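Side-chain contacts in hydrolase, alpha/beta hydrolase FOLD family (Staphylococcus aureus, PDB 2XMZ), which catalyses the formation of 2-succinyl-6-hydroxy-2,4-cyclohexadiene-1-carboxylate, a step in menaquinone biosynthesis: residues T31-I36 with Q169-Q174; D56-S59 with T63-F66; P118-K121 with N125-E128; E37-N42 with E254-I259; I76-K81 with G104-S109. One frame throughout, in Å; residues are numbered along the deposited sequence.

Interaction 1: residues T31-I36 with Q169-Q174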
# COMPACT_ATOMS: atom_id res chain seq x y z
N THR A 31 -0.17 -2.18 10.63
CA THR A 31 -0.37 -3.42 9.88
C THR A 31 0.93 -4.20 9.64
O THR A 31 0.90 -5.41 9.43
CB THR A 31 -1.11 -3.18 8.53
OG1 THR A 31 -1.49 -4.43 7.95
CG2 THR A 31 -0.21 -2.42 7.53
N TYR A 32 2.08 -3.50 9.70
CA TYR A 32 3.38 -4.16 9.45
C TYR A 32 4.10 -4.54 10.73
O TYR A 32 5.21 -5.09 10.70
CB TYR A 32 4.25 -3.27 8.57
CG TYR A 32 3.59 -3.01 7.25
CD1 TYR A 32 3.25 -4.06 6.40
CD2 TYR A 32 3.27 -1.72 6.85
CE1 TYR A 32 2.62 -3.84 5.20
CE2 TYR A 32 2.64 -1.48 5.65
CZ TYR A 32 2.32 -2.54 4.82
OH TYR A 32 1.70 -2.31 3.62
N HIS A 33 3.43 -4.29 11.86
CA HIS A 33 3.97 -4.50 13.21
C HIS A 33 4.74 -5.79 13.41
O HIS A 33 5.89 -5.78 13.85
CB HIS A 33 2.83 -4.40 14.27
CG HIS A 33 1.80 -5.49 14.17
ND1 HIS A 33 0.99 -5.67 13.07
CD2 HIS A 33 1.44 -6.46 15.05
CE1 HIS A 33 0.17 -6.69 13.27
NE2 HIS A 33 0.43 -7.19 14.47
N ASN A 34 4.10 -6.91 13.10
CA ASN A 34 4.69 -8.23 13.33
C ASN A 34 5.71 -8.63 12.26
O ASN A 34 6.25 -9.72 12.31
CB ASN A 34 3.58 -9.30 13.42
CG ASN A 34 2.80 -9.43 12.12
OD1 ASN A 34 2.60 -10.54 11.61
ND2 ASN A 34 2.37 -8.29 11.56
N HIS A 35 5.95 -7.73 11.31
CA HIS A 35 6.86 -7.99 10.18
C HIS A 35 8.20 -7.30 10.35
O HIS A 35 9.22 -7.79 9.86
CB HIS A 35 6.25 -7.50 8.87
CG HIS A 35 5.01 -8.22 8.46
ND1 HIS A 35 5.03 -9.41 7.76
CD2 HIS A 35 3.70 -7.93 8.65
CE1 HIS A 35 3.80 -9.81 7.53
NE2 HIS A 35 2.97 -8.94 8.07
N ILE A 36 8.19 -6.15 11.02
CA ILE A 36 9.35 -5.28 11.12
C ILE A 36 10.61 -6.05 11.53
O ILE A 36 11.64 -5.95 10.86
CB ILE A 36 9.10 -4.11 12.13
CG1 ILE A 36 7.88 -3.26 11.71
CG2 ILE A 36 10.35 -3.24 12.33
CD1 ILE A 36 7.77 -2.94 10.25
N GLN A 169 -8.72 -10.76 13.29
CA GLN A 169 -9.89 -9.99 12.88
C GLN A 169 -10.12 -8.79 13.82
O GLN A 169 -10.39 -7.68 13.35
CB GLN A 169 -11.14 -10.87 12.74
CG GLN A 169 -10.98 -12.00 11.71
CD GLN A 169 -12.28 -12.73 11.41
OE1 GLN A 169 -13.25 -12.14 10.95
NE2 GLN A 169 -12.29 -14.04 11.65
N HIS A 170 -9.96 -9.00 15.13
CA HIS A 170 -9.94 -7.93 16.13
C HIS A 170 -8.93 -6.82 15.81
O HIS A 170 -9.31 -5.64 15.78
CB HIS A 170 -9.67 -8.51 17.53
CG HIS A 170 -9.50 -7.48 18.60
ND1 HIS A 170 -10.57 -6.93 19.29
CD2 HIS A 170 -8.39 -6.92 19.15
CE1 HIS A 170 -10.13 -6.07 20.18
NE2 HIS A 170 -8.81 -6.05 20.12
N GLN A 171 -7.66 -7.19 15.56
CA GLN A 171 -6.60 -6.22 15.26
C GLN A 171 -6.93 -5.36 14.03
O GLN A 171 -6.78 -4.14 14.06
CB GLN A 171 -5.26 -6.92 15.02
CG GLN A 171 -4.55 -7.42 16.26
CD GLN A 171 -3.33 -8.28 15.93
OE1 GLN A 171 -3.44 -9.33 15.28
NE2 GLN A 171 -2.15 -7.83 16.37
N ILE A 172 -7.35 -6.03 12.95
CA ILE A 172 -7.81 -5.36 11.74
C ILE A 172 -8.96 -4.38 12.04
O ILE A 172 -8.90 -3.21 11.64
CB ILE A 172 -8.24 -6.37 10.65
CG1 ILE A 172 -7.01 -7.11 10.10
CG2 ILE A 172 -8.93 -5.65 9.49
CD1 ILE A 172 -7.34 -8.33 9.28
N ARG A 173 -9.99 -4.87 12.75
CA ARG A 173 -11.17 -4.06 13.11
C ARG A 173 -10.79 -2.83 13.95
O ARG A 173 -11.31 -1.74 13.73
CB ARG A 173 -12.23 -4.90 13.85
CG ARG A 173 -13.51 -4.13 14.13
CD ARG A 173 -14.60 -4.96 14.77
NE ARG A 173 -15.71 -4.13 15.21
CZ ARG A 173 -16.65 -3.62 14.41
NH1 ARG A 173 -17.61 -2.86 14.92
NH2 ARG A 173 -16.64 -3.87 13.09
N GLN A 174 -9.89 -3.03 14.90
CA GLN A 174 -9.42 -1.96 15.76
C GLN A 174 -8.66 -0.90 14.96
O GLN A 174 -8.86 0.30 15.19
CB GLN A 174 -8.55 -2.53 16.90
CG GLN A 174 -7.77 -1.51 17.73
CD GLN A 174 -6.52 -1.00 17.04
OE1 GLN A 174 -6.19 0.19 17.10
NE2 GLN A 174 -5.81 -1.91 16.35
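His-33 and Gln-171 make the whole of this small surface contact. The amide nitrogen of Gln-171 comes up obliquely to the nitrogen end of the His-33 ring, and the two NE2 atoms stand 3.3 Å apart. The amide and ring planes are nearly perpendicular, at 84°. His-33 holds its ring between its own backbone N and carbonyl carbon (chi1 66°), which sends it out from the loop. Gln-171 is extended beyond CG and reaches across from its helix.

The tight packing lies behind this meeting, on the side of residues 31-36. Asn-34 ND2 sits 3.2 Å above one face of the His-33 ring, toward its rim. Thr-31 CG2 lies 3.5 Å above the Tyr-32 ring, over its centre. Thr-31 and Tyr-32 are buried, and Tyr-32 OH bonds to Leu-22 O. By contrast, the joint between His-33 and Gln-171 is loose, and only 62 Å² is buried there in total.

Residues 31-36 follow strand 17-22 and lead into helix 36-40. Gln-171 rides on helix 166-177, one of the helices inserted between strands 110-114 and 210-215. Ile-172 of that helix and Thr-31 both touch Val-249 of helix 247-250, while Arg-173 packs on helix 145-152.

Interaction 2: residues D56-S59 with T63-F66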
# COMPACT_ATOMS: atom_id res chain seq x y z
N ASP A 56 -0.56 10.31 10.70
CA ASP A 56 -0.38 11.39 9.75
C ASP A 56 -1.00 12.68 10.25
O ASP A 56 -2.07 12.68 10.87
CB ASP A 56 -1.00 11.04 8.39
CG ASP A 56 -1.06 12.24 7.48
OD1 ASP A 56 -0.01 12.55 6.85
OD2 ASP A 56 -2.14 12.89 7.44
N GLN A 57 -0.32 13.79 9.98
CA GLN A 57 -0.84 15.10 10.32
C GLN A 57 -0.88 16.07 9.13
O GLN A 57 -0.70 17.27 9.30
CB GLN A 57 -0.09 15.71 11.53
CG GLN A 57 -0.20 14.93 12.85
CD GLN A 57 0.81 15.38 13.91
OE1 GLN A 57 1.97 15.65 13.61
NE2 GLN A 57 0.37 15.43 15.16
N SER A 58 -1.11 15.54 7.94
CA SER A 58 -1.39 16.34 6.76
C SER A 58 -2.59 17.29 6.99
O SER A 58 -3.61 16.89 7.58
CB SER A 58 -1.65 15.43 5.57
OG SER A 58 -0.47 14.70 5.20
N SER A 59 -2.45 18.54 6.55
CA SER A 59 -3.49 19.54 6.75
C SER A 59 -4.76 19.16 6.02
O SER A 59 -4.71 18.83 4.83
CB SER A 59 -3.06 20.91 6.24
OG SER A 59 -4.20 21.78 6.26
N THR A 63 -4.96 19.64 -0.60
CA THR A 63 -5.41 18.52 -1.39
C THR A 63 -4.40 17.36 -1.32
O THR A 63 -3.23 17.49 -1.71
CB THR A 63 -5.66 18.93 -2.84
OG1 THR A 63 -6.62 19.99 -2.89
CG2 THR A 63 -6.18 17.72 -3.66
N TRP A 64 -4.87 16.21 -0.84
CA TRP A 64 -3.99 15.08 -0.71
C TRP A 64 -3.93 14.29 -2.01
O TRP A 64 -4.14 13.10 -2.01
CB TRP A 64 -4.44 14.18 0.43
CG TRP A 64 -4.52 14.88 1.77
CD1 TRP A 64 -3.93 16.07 2.14
CD2 TRP A 64 -5.20 14.40 2.91
NE1 TRP A 64 -4.23 16.36 3.45
CE2 TRP A 64 -5.01 15.34 3.94
CE3 TRP A 64 -6.00 13.28 3.15
CZ2 TRP A 64 -5.56 15.18 5.21
CZ3 TRP A 64 -6.54 13.12 4.42
CH2 TRP A 64 -6.32 14.06 5.42
N ASN A 65 -3.63 14.95 -3.12
CA ASN A 65 -3.53 14.26 -4.40
C ASN A 65 -2.18 13.54 -4.54
O ASN A 65 -1.35 13.57 -3.63
CB ASN A 65 -3.83 15.24 -5.56
CG ASN A 65 -2.93 16.48 -5.54
OD1 ASN A 65 -1.81 16.44 -5.03
ND2 ASN A 65 -3.44 17.58 -6.07
N PHE A 66 -1.95 12.86 -5.65
CA PHE A 66 -0.71 12.12 -5.81
C PHE A 66 0.57 12.97 -5.81
O PHE A 66 1.62 12.50 -5.36
CB PHE A 66 -0.79 11.15 -6.99
CG PHE A 66 -1.53 9.89 -6.65
CD1 PHE A 66 -0.84 8.78 -6.16
CD2 PHE A 66 -2.93 9.85 -6.72
CE1 PHE A 66 -1.53 7.61 -5.79
CE2 PHE A 66 -3.63 8.71 -6.34
CZ PHE A 66 -2.94 7.58 -5.90
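The Trp-64 indole presents its NE1 edge to Ser-58 and Ser-59. Ser-59 O lies at that edge, near the ring plane, and Ser-58 CB approaches Trp-64 NE1 obliquely at 3.5 Å. The indole also makes a cation-pi contact with Lys-186 and meets the Tyr-68 ring at about 30°. The setting is the long loop of the alpha/beta hydrolase fold between strand 44-48 and helix 66-77. Trp-64 is the centre of an inverse gamma turn there, and Asn-65 is the N-cap of the helix, with OD1 accepting from Tyr-68 N.

Trp-64 keeps CG beside its backbone N (chi1 -58°), and the ring extends toward residues 58 and 59, on the other arm of the loop. Its six-membered part also touches the backbone: Trp-64 CZ2 lies 3.5 Å from Ser-58 O. The buried ring thus has its polar N-H satisfied by a main-chain carbonyl.

Ser-58 is held by Asp-56 in an Asx turn. Asp-56 OD2 takes the Ser-58 N-H at 2.9 Å, from above the carboxylate plane, and also accepts from Gly-52 N. The Ser-58 hydroxyl gives its proton to Asp-56 OD1 at 2.7 Å, on the syn lone pair. Two bonds to one carboxylate thereby fix the serine whose CB meets the indole.

The bond across the loop runs from Trp-64 NE1 to Ser-59 O, 2.9 Å long and bent to 140° at the hydrogen.

Interaction 3: residues P118-K121 with N125-E128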
# COMPACT_ATOMS: atom_id res chain seq x y z
N PRO A 118 -2.57 -0.09 -10.93
CA PRO A 118 -2.08 1.17 -11.44
C PRO A 118 -3.24 2.12 -11.77
O PRO A 118 -3.06 3.08 -12.51
CB PRO A 118 -1.31 0.77 -12.73
CG PRO A 118 -1.46 -0.69 -12.85
CD PRO A 118 -2.63 -1.09 -12.00
N GLY A 119 -4.40 1.83 -11.20
CA GLY A 119 -5.58 2.63 -11.40
C GLY A 119 -6.46 2.06 -12.48
O GLY A 119 -6.27 0.92 -12.93
N ILE A 120 -7.39 2.88 -12.94
CA ILE A 120 -8.43 2.42 -13.82
C ILE A 120 -8.18 3.00 -15.20
O ILE A 120 -7.96 4.21 -15.35
CB ILE A 120 -9.83 2.76 -13.21
CG1 ILE A 120 -10.01 2.00 -11.89
CG2 ILE A 120 -10.97 2.44 -14.18
CD1 ILE A 120 -11.17 2.41 -11.08
N LYS A 121 -8.18 2.12 -16.21
CA LYS A 121 -7.87 2.50 -17.58
C LYS A 121 -8.93 3.37 -18.24
O LYS A 121 -8.63 4.45 -18.76
CB LYS A 121 -7.71 1.26 -18.45
CG LYS A 121 -6.37 0.57 -18.37
CD LYS A 121 -6.18 -0.14 -19.72
CE LYS A 121 -5.35 -1.37 -19.56
NZ LYS A 121 -5.48 -2.22 -20.78
N ASN A 125 -15.18 3.88 -16.26
CA ASN A 125 -14.92 3.10 -15.07
C ASN A 125 -14.27 3.96 -13.99
O ASN A 125 -14.53 3.76 -12.81
CB ASN A 125 -14.07 1.84 -15.36
CG ASN A 125 -14.83 0.80 -16.18
OD1 ASN A 125 -16.06 0.77 -16.20
ND2 ASN A 125 -14.09 -0.07 -16.86
N GLN A 126 -13.46 4.94 -14.39
CA GLN A 126 -12.86 5.88 -13.44
C GLN A 126 -13.96 6.67 -12.74
O GLN A 126 -13.93 6.83 -11.52
CB GLN A 126 -11.88 6.84 -14.11
CG GLN A 126 -10.54 6.24 -14.53
CD GLN A 126 -9.71 7.19 -15.39
OE1 GLN A 126 -10.23 8.12 -16.02
NE2 GLN A 126 -8.41 6.95 -15.44
N LEU A 127 -14.93 7.14 -13.53
CA LEU A 127 -16.08 7.87 -13.02
C LEU A 127 -16.93 7.02 -12.09
O LEU A 127 -17.34 7.49 -11.03
CB LEU A 127 -16.93 8.45 -14.16
CG LEU A 127 -18.17 9.26 -13.74
CD1 LEU A 127 -17.83 10.44 -12.78
CD2 LEU A 127 -18.94 9.75 -14.95
N GLU A 128 -17.22 5.77 -12.49
CA GLU A 128 -18.01 4.84 -11.68
C GLU A 128 -17.39 4.78 -10.28
O GLU A 128 -18.08 4.86 -9.27
CB GLU A 128 -18.01 3.43 -12.29
CG GLU A 128 -19.09 3.14 -13.34
CD GLU A 128 -18.80 1.88 -14.18
OE1 GLU A 128 -17.95 1.04 -13.75
OE2 GLU A 128 -19.41 1.73 -15.26
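Ile-120 meets Asn-125 and Gln-126 with its beta-branched side chain and with its carbonyl oxygen. Its CG2 methyl lies anti to the backbone N, while CG1 stands beside that N with chi1 at -63°. Ile-120 CG2 points at the first turn of helix 123-143 and touches Asn-125 CB at 3.4 Å. Ile-120 CG2 also lies 3.5 Å from Gln-126 N. The extended CG1 arm carries Ile-120 CD1 to 4.0 Å from Asn-125 O. The Ile-120 and Asn-125 side chains cross at about a right angle.

Gln-126 lays its aliphatic part along the same isoleucine. Its CG is beside the backbone N, and the chain is extended beyond it. Gln-126 CG therefore passes Ile-120 CB at 3.8 Å before the amide turns to the main chain. There Gln-126 NE2 donates to Ile-120 O at 2.8 Å. The donor lies nearly in line with the carbonyl, at a C=O...N angle of 160°, but the angle at the hydrogen is only 130°, so the bond is far from straight. One side chain of the helix thus supplies both an apolar wall and a donor.

Lys-121 starts away from the helix, and its side chain touches Trp-200. Gly-119 has backbone angles that suit glycine, with its O bonded to Trp-200 NE1.

The arrangement is a side-chain to main-chain tie between a helix start and its lead-in loop. It lies where strand 110-114 gives way to helix 123-143, the first of the helices between strands 110-114 and 210-215, the usual place of the cap in this fold and probably its cap here.

Interaction 4: residues E37-N42 with E254-I259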
# COMPACT_ATOMS: atom_id res chain seq x y z
N GLU A 37 10.51 -6.82 12.61
CA GLU A 37 11.64 -7.58 13.14
C GLU A 37 12.17 -8.63 12.17
O GLU A 37 13.36 -8.92 12.17
CB GLU A 37 11.30 -8.22 14.48
CG GLU A 37 11.27 -7.22 15.61
CD GLU A 37 11.43 -7.86 16.97
OE1 GLU A 37 12.47 -8.51 17.20
OE2 GLU A 37 10.52 -7.70 17.81
N LYS A 38 11.29 -9.17 11.33
CA LYS A 38 11.72 -10.14 10.32
C LYS A 38 12.65 -9.47 9.30
O LYS A 38 13.50 -10.13 8.71
CB LYS A 38 10.53 -10.81 9.62
CG LYS A 38 9.40 -11.25 10.56
CD LYS A 38 9.70 -12.56 11.28
CE LYS A 38 8.78 -12.74 12.48
NZ LYS A 38 7.41 -12.21 12.21
N PHE A 39 12.51 -8.16 9.11
CA PHE A 39 13.36 -7.44 8.15
C PHE A 39 14.55 -6.70 8.76
O PHE A 39 15.62 -6.66 8.14
CB PHE A 39 12.52 -6.56 7.21
CG PHE A 39 11.49 -7.34 6.44
CD1 PHE A 39 11.86 -8.10 5.33
CD2 PHE A 39 10.17 -7.38 6.86
CE1 PHE A 39 10.93 -8.86 4.64
CE2 PHE A 39 9.22 -8.13 6.16
CZ PHE A 39 9.61 -8.89 5.05
N THR A 40 14.40 -6.16 9.96
CA THR A 40 15.49 -5.41 10.61
C THR A 40 16.75 -6.26 10.89
O THR A 40 17.84 -5.73 11.10
CB THR A 40 15.03 -4.67 11.88
OG1 THR A 40 14.43 -5.61 12.78
CG2 THR A 40 14.02 -3.57 11.51
N ASP A 41 16.59 -7.58 10.89
CA ASP A 41 17.72 -8.51 10.94
C ASP A 41 18.80 -8.14 9.92
O ASP A 41 19.99 -8.24 10.20
CB ASP A 41 17.25 -9.95 10.69
CG ASP A 41 16.64 -10.62 11.92
OD1 ASP A 41 16.60 -10.00 13.03
OD2 ASP A 41 16.22 -11.79 11.77
N ASN A 42 18.37 -7.72 8.73
CA ASN A 42 19.27 -7.44 7.60
C ASN A 42 19.00 -6.13 6.87
O ASN A 42 19.76 -5.74 5.99
CB ASN A 42 19.20 -8.59 6.58
CG ASN A 42 19.71 -9.92 7.13
OD1 ASN A 42 18.94 -10.86 7.31
ND2 ASN A 42 21.02 -10.00 7.38
N GLU A 254 4.83 -16.67 4.70
CA GLU A 254 5.05 -16.77 3.26
C GLU A 254 5.30 -15.37 2.70
O GLU A 254 6.25 -15.16 1.94
CB GLU A 254 3.86 -17.46 2.58
CG GLU A 254 4.01 -17.72 1.09
CD GLU A 254 5.09 -18.72 0.76
OE1 GLU A 254 5.49 -19.50 1.66
OE2 GLU A 254 5.54 -18.72 -0.40
N PHE A 255 4.47 -14.41 3.09
CA PHE A 255 4.66 -13.01 2.70
C PHE A 255 6.10 -12.57 3.02
O PHE A 255 6.80 -12.04 2.15
CB PHE A 255 3.63 -12.09 3.38
CG PHE A 255 3.92 -10.62 3.22
CD1 PHE A 255 3.47 -9.92 2.10
CD2 PHE A 255 4.66 -9.94 4.18
CE1 PHE A 255 3.75 -8.55 1.95
CE2 PHE A 255 4.94 -8.58 4.04
CZ PHE A 255 4.49 -7.89 2.92
N ASP A 256 6.54 -12.79 4.26
CA ASP A 256 7.90 -12.44 4.69
C ASP A 256 8.98 -13.15 3.87
O ASP A 256 9.96 -12.52 3.44
CB ASP A 256 8.09 -12.73 6.17
CG ASP A 256 7.36 -11.74 7.06
OD1 ASP A 256 6.96 -10.68 6.56
OD2 ASP A 256 7.21 -12.04 8.27
N THR A 257 8.80 -14.45 3.67
CA THR A 257 9.73 -15.28 2.90
C THR A 257 9.88 -14.76 1.47
O THR A 257 11.00 -14.65 0.97
CB THR A 257 9.26 -16.74 2.87
OG1 THR A 257 9.13 -17.21 4.21
CG2 THR A 257 10.24 -17.62 2.10
N MET A 258 8.75 -14.43 0.83
CA MET A 258 8.78 -13.88 -0.53
C MET A 258 9.55 -12.57 -0.60
O MET A 258 10.32 -12.36 -1.54
CB MET A 258 7.38 -13.69 -1.12
CG MET A 258 6.59 -14.97 -1.46
SD MET A 258 7.38 -16.16 -2.57
CE MET A 258 8.32 -17.18 -1.41
N ILE A 259 9.38 -11.70 0.39
CA ILE A 259 10.04 -10.39 0.37
C ILE A 259 11.55 -10.56 0.56
O ILE A 259 12.35 -10.03 -0.21
CB ILE A 259 9.50 -9.46 1.46
CG1 ILE A 259 7.97 -9.36 1.40
CG2 ILE A 259 10.14 -8.06 1.36
CD1 ILE A 259 7.43 -8.65 0.19
O HOH W 1 5.54 -11.95 10.18
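Lys-38 runs its side chain past the carboxylate of Asp-256, and three of its carbons pass close to one oxygen, OD2. Lys-38 CB lies 3.8 Å from Asp-256 OD2. Lys-38 CG comes nearer, 3.3 Å from Asp-256 OD2, and Lys-38 CD withdraws to 3.9 Å from it. The chain bends at chi2 (-79°) and again at chi4, which brings the tip back. Lys-38 NZ ends 3.9 Å from Asp-256 OD2, a long salt bridge. Water 1 bridges the pair: it accepts from Lys-38 NZ at 2.8 Å and donates to Asp-256 OD2 at a rather short 2.5 Å. NZ also donates to Asn-34 O. The lysine has a second deposited conformer.

The two helices belong to the alpha/beta hydrolase fold and pack on the same face of its sheet. Helix 36-40 touches strand 44-48 through Phe-39, and helix 252-266 covers strands 110-114, 210-215 and 235-240.

Phe-39 supplies the buried half of the contact. Its ring stands at 88° to the Asp-256 carboxylate plane, and Phe-39 CE2 meets Asp-256 OD1 at 3.4 Å. That oxygen takes its hydrogen bond from His-35 ND1, which helps fix the rotation of the carboxylate. On the far side of the ring tip, Phe-39 CE1 touches Ile-259 CG2 at 3.5 Å. Ile-259 CB lies against CE1 and CZ of the Phe-39 ring, and the two side chains cross at about a right angle.

Interaction 5: residues I76-K81 with G104-S109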
# COMPACT_ATOMS: atom_id res chain seq x y z
N ILE A 76 10.79 12.49 2.85
CA ILE A 76 11.28 11.43 3.72
C ILE A 76 12.47 10.76 3.08
O ILE A 76 13.54 10.65 3.70
CB ILE A 76 10.19 10.37 4.00
CG1 ILE A 76 9.17 10.94 4.97
CG2 ILE A 76 10.85 9.09 4.56
CD1 ILE A 76 7.81 10.24 4.94
N LEU A 77 12.28 10.33 1.83
CA LEU A 77 13.28 9.54 1.12
C LEU A 77 14.59 10.26 0.84
O LEU A 77 15.63 9.61 0.72
CB LEU A 77 12.68 8.93 -0.15
CG LEU A 77 11.51 7.98 0.15
CD1 LEU A 77 10.92 7.44 -1.14
CD2 LEU A 77 11.93 6.82 1.09
N ASP A 78 14.54 11.58 0.74
CA ASP A 78 15.72 12.39 0.50
C ASP A 78 16.82 12.12 1.55
O ASP A 78 18.00 12.15 1.23
CB ASP A 78 15.38 13.88 0.47
CG ASP A 78 16.55 14.73 0.06
OD1 ASP A 78 16.81 14.84 -1.15
OD2 ASP A 78 17.25 15.26 0.95
N LYS A 79 16.42 11.83 2.78
CA LYS A 79 17.37 11.56 3.86
C LYS A 79 18.07 10.22 3.66
O LYS A 79 19.04 9.92 4.34
CB LYS A 79 16.67 11.60 5.22
CG LYS A 79 15.76 12.81 5.42
CD LYS A 79 14.78 12.56 6.56
CE LYS A 79 13.63 13.54 6.52
NZ LYS A 79 14.04 14.95 6.83
N TYR A 80 17.56 9.41 2.73
CA TYR A 80 18.13 8.08 2.50
C TYR A 80 18.40 7.84 1.02
O TYR A 80 18.57 6.69 0.59
CB TYR A 80 17.22 7.01 3.10
CG TYR A 80 16.63 7.43 4.44
CD1 TYR A 80 17.35 7.32 5.63
CD2 TYR A 80 15.34 7.97 4.50
CE1 TYR A 80 16.80 7.73 6.86
CE2 TYR A 80 14.79 8.38 5.71
CZ TYR A 80 15.52 8.26 6.87
OH TYR A 80 14.92 8.67 8.04
N LYS A 81 18.47 8.92 0.25
CA LYS A 81 18.70 8.83 -1.19
C LYS A 81 19.94 8.04 -1.59
O LYS A 81 19.98 7.48 -2.67
CB LYS A 81 18.76 10.23 -1.82
CG LYS A 81 19.98 11.05 -1.44
CD LYS A 81 19.76 12.53 -1.64
CE LYS A 81 20.76 13.33 -0.81
NZ LYS A 81 20.13 14.51 -0.14
N GLY A 104 8.21 9.88 -8.76
CA GLY A 104 8.97 10.32 -7.58
C GLY A 104 10.32 10.95 -7.90
O GLY A 104 10.92 10.70 -8.95
N HIS A 105 10.81 11.75 -6.97
CA HIS A 105 11.99 12.54 -7.24
C HIS A 105 13.25 11.94 -6.62
O HIS A 105 14.37 12.33 -6.97
CB HIS A 105 11.72 14.02 -6.89
CG HIS A 105 10.60 14.61 -7.70
ND1 HIS A 105 9.33 14.79 -7.20
CD2 HIS A 105 10.55 14.99 -9.01
CE1 HIS A 105 8.55 15.29 -8.14
NE2 HIS A 105 9.26 15.41 -9.25
N ILE A 106 13.07 10.96 -5.75
CA ILE A 106 14.20 10.17 -5.25
C ILE A 106 14.13 8.79 -5.94
O ILE A 106 13.13 8.09 -5.80
CB ILE A 106 14.18 10.00 -3.70
CG1 ILE A 106 14.10 11.38 -2.97
CG2 ILE A 106 15.34 9.11 -3.23
CD1 ILE A 106 15.24 12.34 -3.25
N PRO A 107 15.17 8.42 -6.69
CA PRO A 107 15.12 7.10 -7.37
C PRO A 107 15.11 5.95 -6.35
O PRO A 107 15.90 5.92 -5.40
CB PRO A 107 16.44 7.07 -8.17
CG PRO A 107 16.82 8.55 -8.33
CD PRO A 107 16.37 9.20 -7.05
N ILE A 108 14.20 5.01 -6.57
CA ILE A 108 14.16 3.81 -5.77
C ILE A 108 15.03 2.72 -6.40
O ILE A 108 15.36 2.79 -7.59
CB ILE A 108 12.71 3.36 -5.53
CG1 ILE A 108 12.00 2.94 -6.83
CG2 ILE A 108 11.91 4.48 -4.78
CD1 ILE A 108 10.68 2.21 -6.54
N SER A 109 15.43 1.73 -5.61
CA SER A 109 16.24 0.64 -6.07
C SER A 109 15.39 -0.53 -6.54
O SER A 109 15.68 -1.11 -7.57
CB SER A 109 17.19 0.20 -4.97
OG SER A 109 18.33 1.04 -4.99
O HOH W 2 18.07 7.25 -4.58
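Ile-106 packs against Leu-77, Asp-78 and Lys-81 and gives the contact most of its apolar surface. The site belongs to the alpha/beta hydrolase fold, where helices 66-77 and 92-103 precede the neighbouring parallel strands 84-90 and 110-114. It joins the end of the first helix to the loop after the second.

The van der Waals contacts spread over the branches of Ile-106. Ile-106 CB meets Leu-77 CB at 4.0 Å. CG1, beside the backbone N (chi1 -55°), carries CD1 over Asp-78, and Ile-106 CD1 ends 3.6 Å from Asp-78 OD1. Ile-106 CG2 instead lies anti to the N and touches Lys-81 CB at 3.9 Å. Ile-106 also packs on Ile-85 of strand 84-90, and its N bonds to Tyr-100 OH.

The charged contacts stay within residues 76-81. Lys-81 has CG between its backbone N and carbonyl carbon (chi1 69°), and its chain swings back over the turn. Lys-81 NZ forms a salt bridge with Asp-78 OD2 at 3.2 Å, a weak hydrogen bond by its geometry. Asp-78 OD2 faces the lysine, while OD1 only rests against the Ile-106 CD1 methyl.

The link by water is between main-chain atoms. Water 2 lies between the two carbonyls and cannot serve every acceptor near it. It sits 2.7 Å from Lys-81 O and 2.7 Å from Pro-107 O.

Overall arrangement
From the N terminus, residues 31-36 and 37-42 come first, and both find their partners far along the chain. Interaction 1 closes at 169-174 and interaction 4 at 254-259, so the two loops cross. They are also the only pair that touches, through His-35 with Phe-255 and Asp-256. Nested inside both loops are three shorter-range contacts in series. Interaction 2 closes a short turn within the loop from strand 44-48 to helix 66-77. Interaction 5 ties the end of that helix to the loop before strand 110-114. Interaction 3 follows at the start of helix 123-143. Interactions 3 and 4 lie on opposite sides of the chain's centre, about 33 Å apart between centres.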